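Local coordinates for protein 3-hydroxyisobutyryl-CoA hydrolase (Mycobacterium thermoresistibile, PDB 4HDT) that probably hydrolyses 3-hydroxyisobutyryl-CoA (3-hydroxy-2-methylpropanoyl-CoA) to the free acid and CoA, on a crotonase-like fold, at residues A[20-25]-A[55-60]. Numbering follows the deposited sequence.
Sequences GLLTLN and RAVLLT
Ala56 accepts the first of five backbone hydrogen bonds between residues 20-24 and 56-60, its O lying 2.8 Å from Gly20 N. The strands run parallel, and the axes of strands 20-24 and 56-60 make an angle of 16°. Val57 pairs with Gly20. Its CG1, anti to the backbone N, passes 3.6 Å from Gly20 O and reaches Leu22 CD1. Leu58 bonds both ways: its N donates to Gly20 O, and its O accepts from Leu22 N in a nearly straight bond (176° at the hydrogen). On the other face its CD2 meets Leu21 CD2 methyl to methyl at 3.6 Å. Leu59 returns to the face of Val57. Its CD1 rests 4.0 Å from Leu24 CG and also approaches Leu22 CB. Helix 35-49, which links the two parallel strands in a beta-alpha-beta crossover of the crotonase fold, packs on this face through Trp48 and Met41. Thr60 makes the last two of the five bonds, its N donating to Leu22 O and its O accepting from Leu24 N. Its OG1 sits between the backbone N and the carbonyl carbon (chi1 66°), 3.5 Å from Thr23 CG2. A water bridges both threonine hydroxyls and donates to Leu58 O, 3.1 Å away. Leu58 O is thus gripped twice, by Leu22 N and by the water. Strands 11-16 and 108-112 flank the pair, placing it inside the mixed sheet. The chemistry implies two unlike faces: Leu22, Val57, Leu24 and Leu59 make an apolar seam under the helix, while Thr23 and Thr60 give the other face, beside Leu21 and Leu58, a small polar patch in which one water ties the two hydroxyls to Leu58 O.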
loop_
_atom_site.group_PDB
_atom_site.type_symbol
_atom_site.label_atom_id
_atom_site.label_comp_id
_atom_site.label_asym_id
_atom_site.label_seq_id
_atom_site.Cartn_x
_atom_site.Cartn_y
_atom_site.Cartn_z
ATOM N N GLY A 20 -20.929 10.153 1.165
ATOM C CA GLY A 20 -20.150 10.477 -0.009
ATOM C C GLY A 20 -19.525 9.209 -0.583
ATOM O O GLY A 20 -18.703 8.563 0.063
ATOM N N LEU A 21 -19.898 8.888 -1.818
ATOM C CA LEU A 21 -19.482 7.639 -2.470
ATOM C C LEU A 21 -18.398 7.943 -3.482
ATOM O O LEU A 21 -18.584 8.787 -4.385
ATOM C CB LEU A 21 -20.687 6.975 -3.149
ATOM C CG LEU A 21 -21.891 6.771 -2.249
ATOM C CD1 LEU A 21 -23.119 6.465 -3.098
ATOM C CD2 LEU A 21 -21.615 5.685 -1.231
ATOM N N LEU A 22 -17.279 7.274 -3.342
ATOM C CA LEU A 22 -16.189 7.331 -4.296
ATOM C C LEU A 22 -16.023 5.916 -4.827
ATOM O O LEU A 22 -15.625 5.045 -4.078
ATOM C CB LEU A 22 -14.902 7.824 -3.625
ATOM C CG LEU A 22 -14.980 9.252 -3.103
ATOM C CD1 LEU A 22 -13.750 9.565 -2.269
ATOM C CD2 LEU A 22 -15.107 10.203 -4.296
ATOM N N THR A 23 -16.279 5.714 -6.121
ATOM C CA THR A 23 -16.123 4.391 -6.705
ATOM C C THR A 23 -15.040 4.458 -7.782
ATOM O O THR A 23 -15.192 5.085 -8.823
ATOM C CB THR A 23 -17.452 3.851 -7.270
ATOM O OG1 THR A 23 -18.454 3.951 -6.281
ATOM C CG2 THR A 23 -17.326 2.386 -7.784
ATOM N N LEU A 24 -13.919 3.797 -7.515
ATOM C CA LEU A 24 -12.837 3.740 -8.483
ATOM C C LEU A 24 -13.365 2.977 -9.711
ATOM O O LEU A 24 -14.054 1.977 -9.537
ATOM C CB LEU A 24 -11.662 2.968 -7.914
ATOM C CG LEU A 24 -11.102 3.556 -6.636
ATOM C CD1 LEU A 24 -9.929 2.731 -6.217
ATOM C CD2 LEU A 24 -10.699 5.018 -6.811
ATOM N N ASN A 25 -13.108 3.480 -10.920
ATOM C CA ASN A 25 -13.855 2.974 -12.093
ATOM C C ASN A 25 -12.974 2.840 -13.327
ATOM O O ASN A 25 -13.261 3.419 -14.377
ATOM C CB ASN A 25 -15.078 3.867 -12.367
ATOM C CG ASN A 25 -15.979 3.319 -13.450
ATOM O OD1 ASN A 25 -16.199 2.090 -13.546
ATOM N ND2 ASN A 25 -16.463 4.203 -14.313
ATOM N N ARG A 55 -22.087 12.774 6.038
ATOM C CA ARG A 55 -21.814 12.257 7.367
ATOM C C ARG A 55 -20.649 11.268 7.356
ATOM O O ARG A 55 -20.033 10.990 8.384
ATOM C CB ARG A 55 -23.081 11.547 7.867
ATOM N N ALA A 56 -20.357 10.725 6.182
ATOM C CA ALA A 56 -19.337 9.687 6.052
ATOM C C ALA A 56 -18.955 9.560 4.582
ATOM O O ALA A 56 -19.666 10.061 3.692
ATOM C CB ALA A 56 -19.856 8.356 6.577
ATOM N N VAL A 57 -17.840 8.901 4.347
ATOM C CA VAL A 57 -17.350 8.637 2.972
ATOM C C VAL A 57 -17.205 7.132 2.813
ATOM O O VAL A 57 -16.769 6.477 3.735
ATOM C CB VAL A 57 -16.001 9.315 2.739
ATOM C CG1 VAL A 57 -15.410 8.882 1.396
ATOM C CG2 VAL A 57 -16.141 10.849 2.812
ATOM N N LEU A 58 -17.499 6.587 1.623
ATOM C CA LEU A 58 -17.349 5.153 1.355
ATOM C C LEU A 58 -16.611 4.983 0.045
ATOM O O LEU A 58 -17.051 5.491 -0.996
ATOM C CB LEU A 58 -18.724 4.514 1.264
ATOM C CG LEU A 58 -18.853 3.106 0.711
ATOM C CD1 LEU A 58 -18.369 2.158 1.762
ATOM C CD2 LEU A 58 -20.289 2.778 0.320
ATOM N N LEU A 59 -15.491 4.281 0.115
ATOM C CA LEU A 59 -14.638 4.021 -1.046
ATOM C C LEU A 59 -14.848 2.579 -1.460
ATOM O O LEU A 59 -14.667 1.655 -0.645
ATOM C CB LEU A 59 -13.165 4.244 -0.707
ATOM C CG LEU A 59 -12.169 3.859 -1.820
ATOM C CD1 LEU A 59 -12.283 4.782 -3.046
ATOM C CD2 LEU A 59 -10.732 3.747 -1.333
ATOM N N THR A 60 -15.219 2.389 -2.728
ATOM C CA THR A 60 -15.307 1.053 -3.318
ATOM C C THR A 60 -14.675 1.085 -4.721
ATOM O O THR A 60 -14.281 2.129 -5.213
ATOM C CB THR A 60 -16.754 0.538 -3.447
ATOM O OG1 THR A 60 -17.482 1.332 -4.398
ATOM C CG2 THR A 60 -17.479 0.580 -2.194
HETATM O O HOH W 1 -18.489 3.820 -3.108
#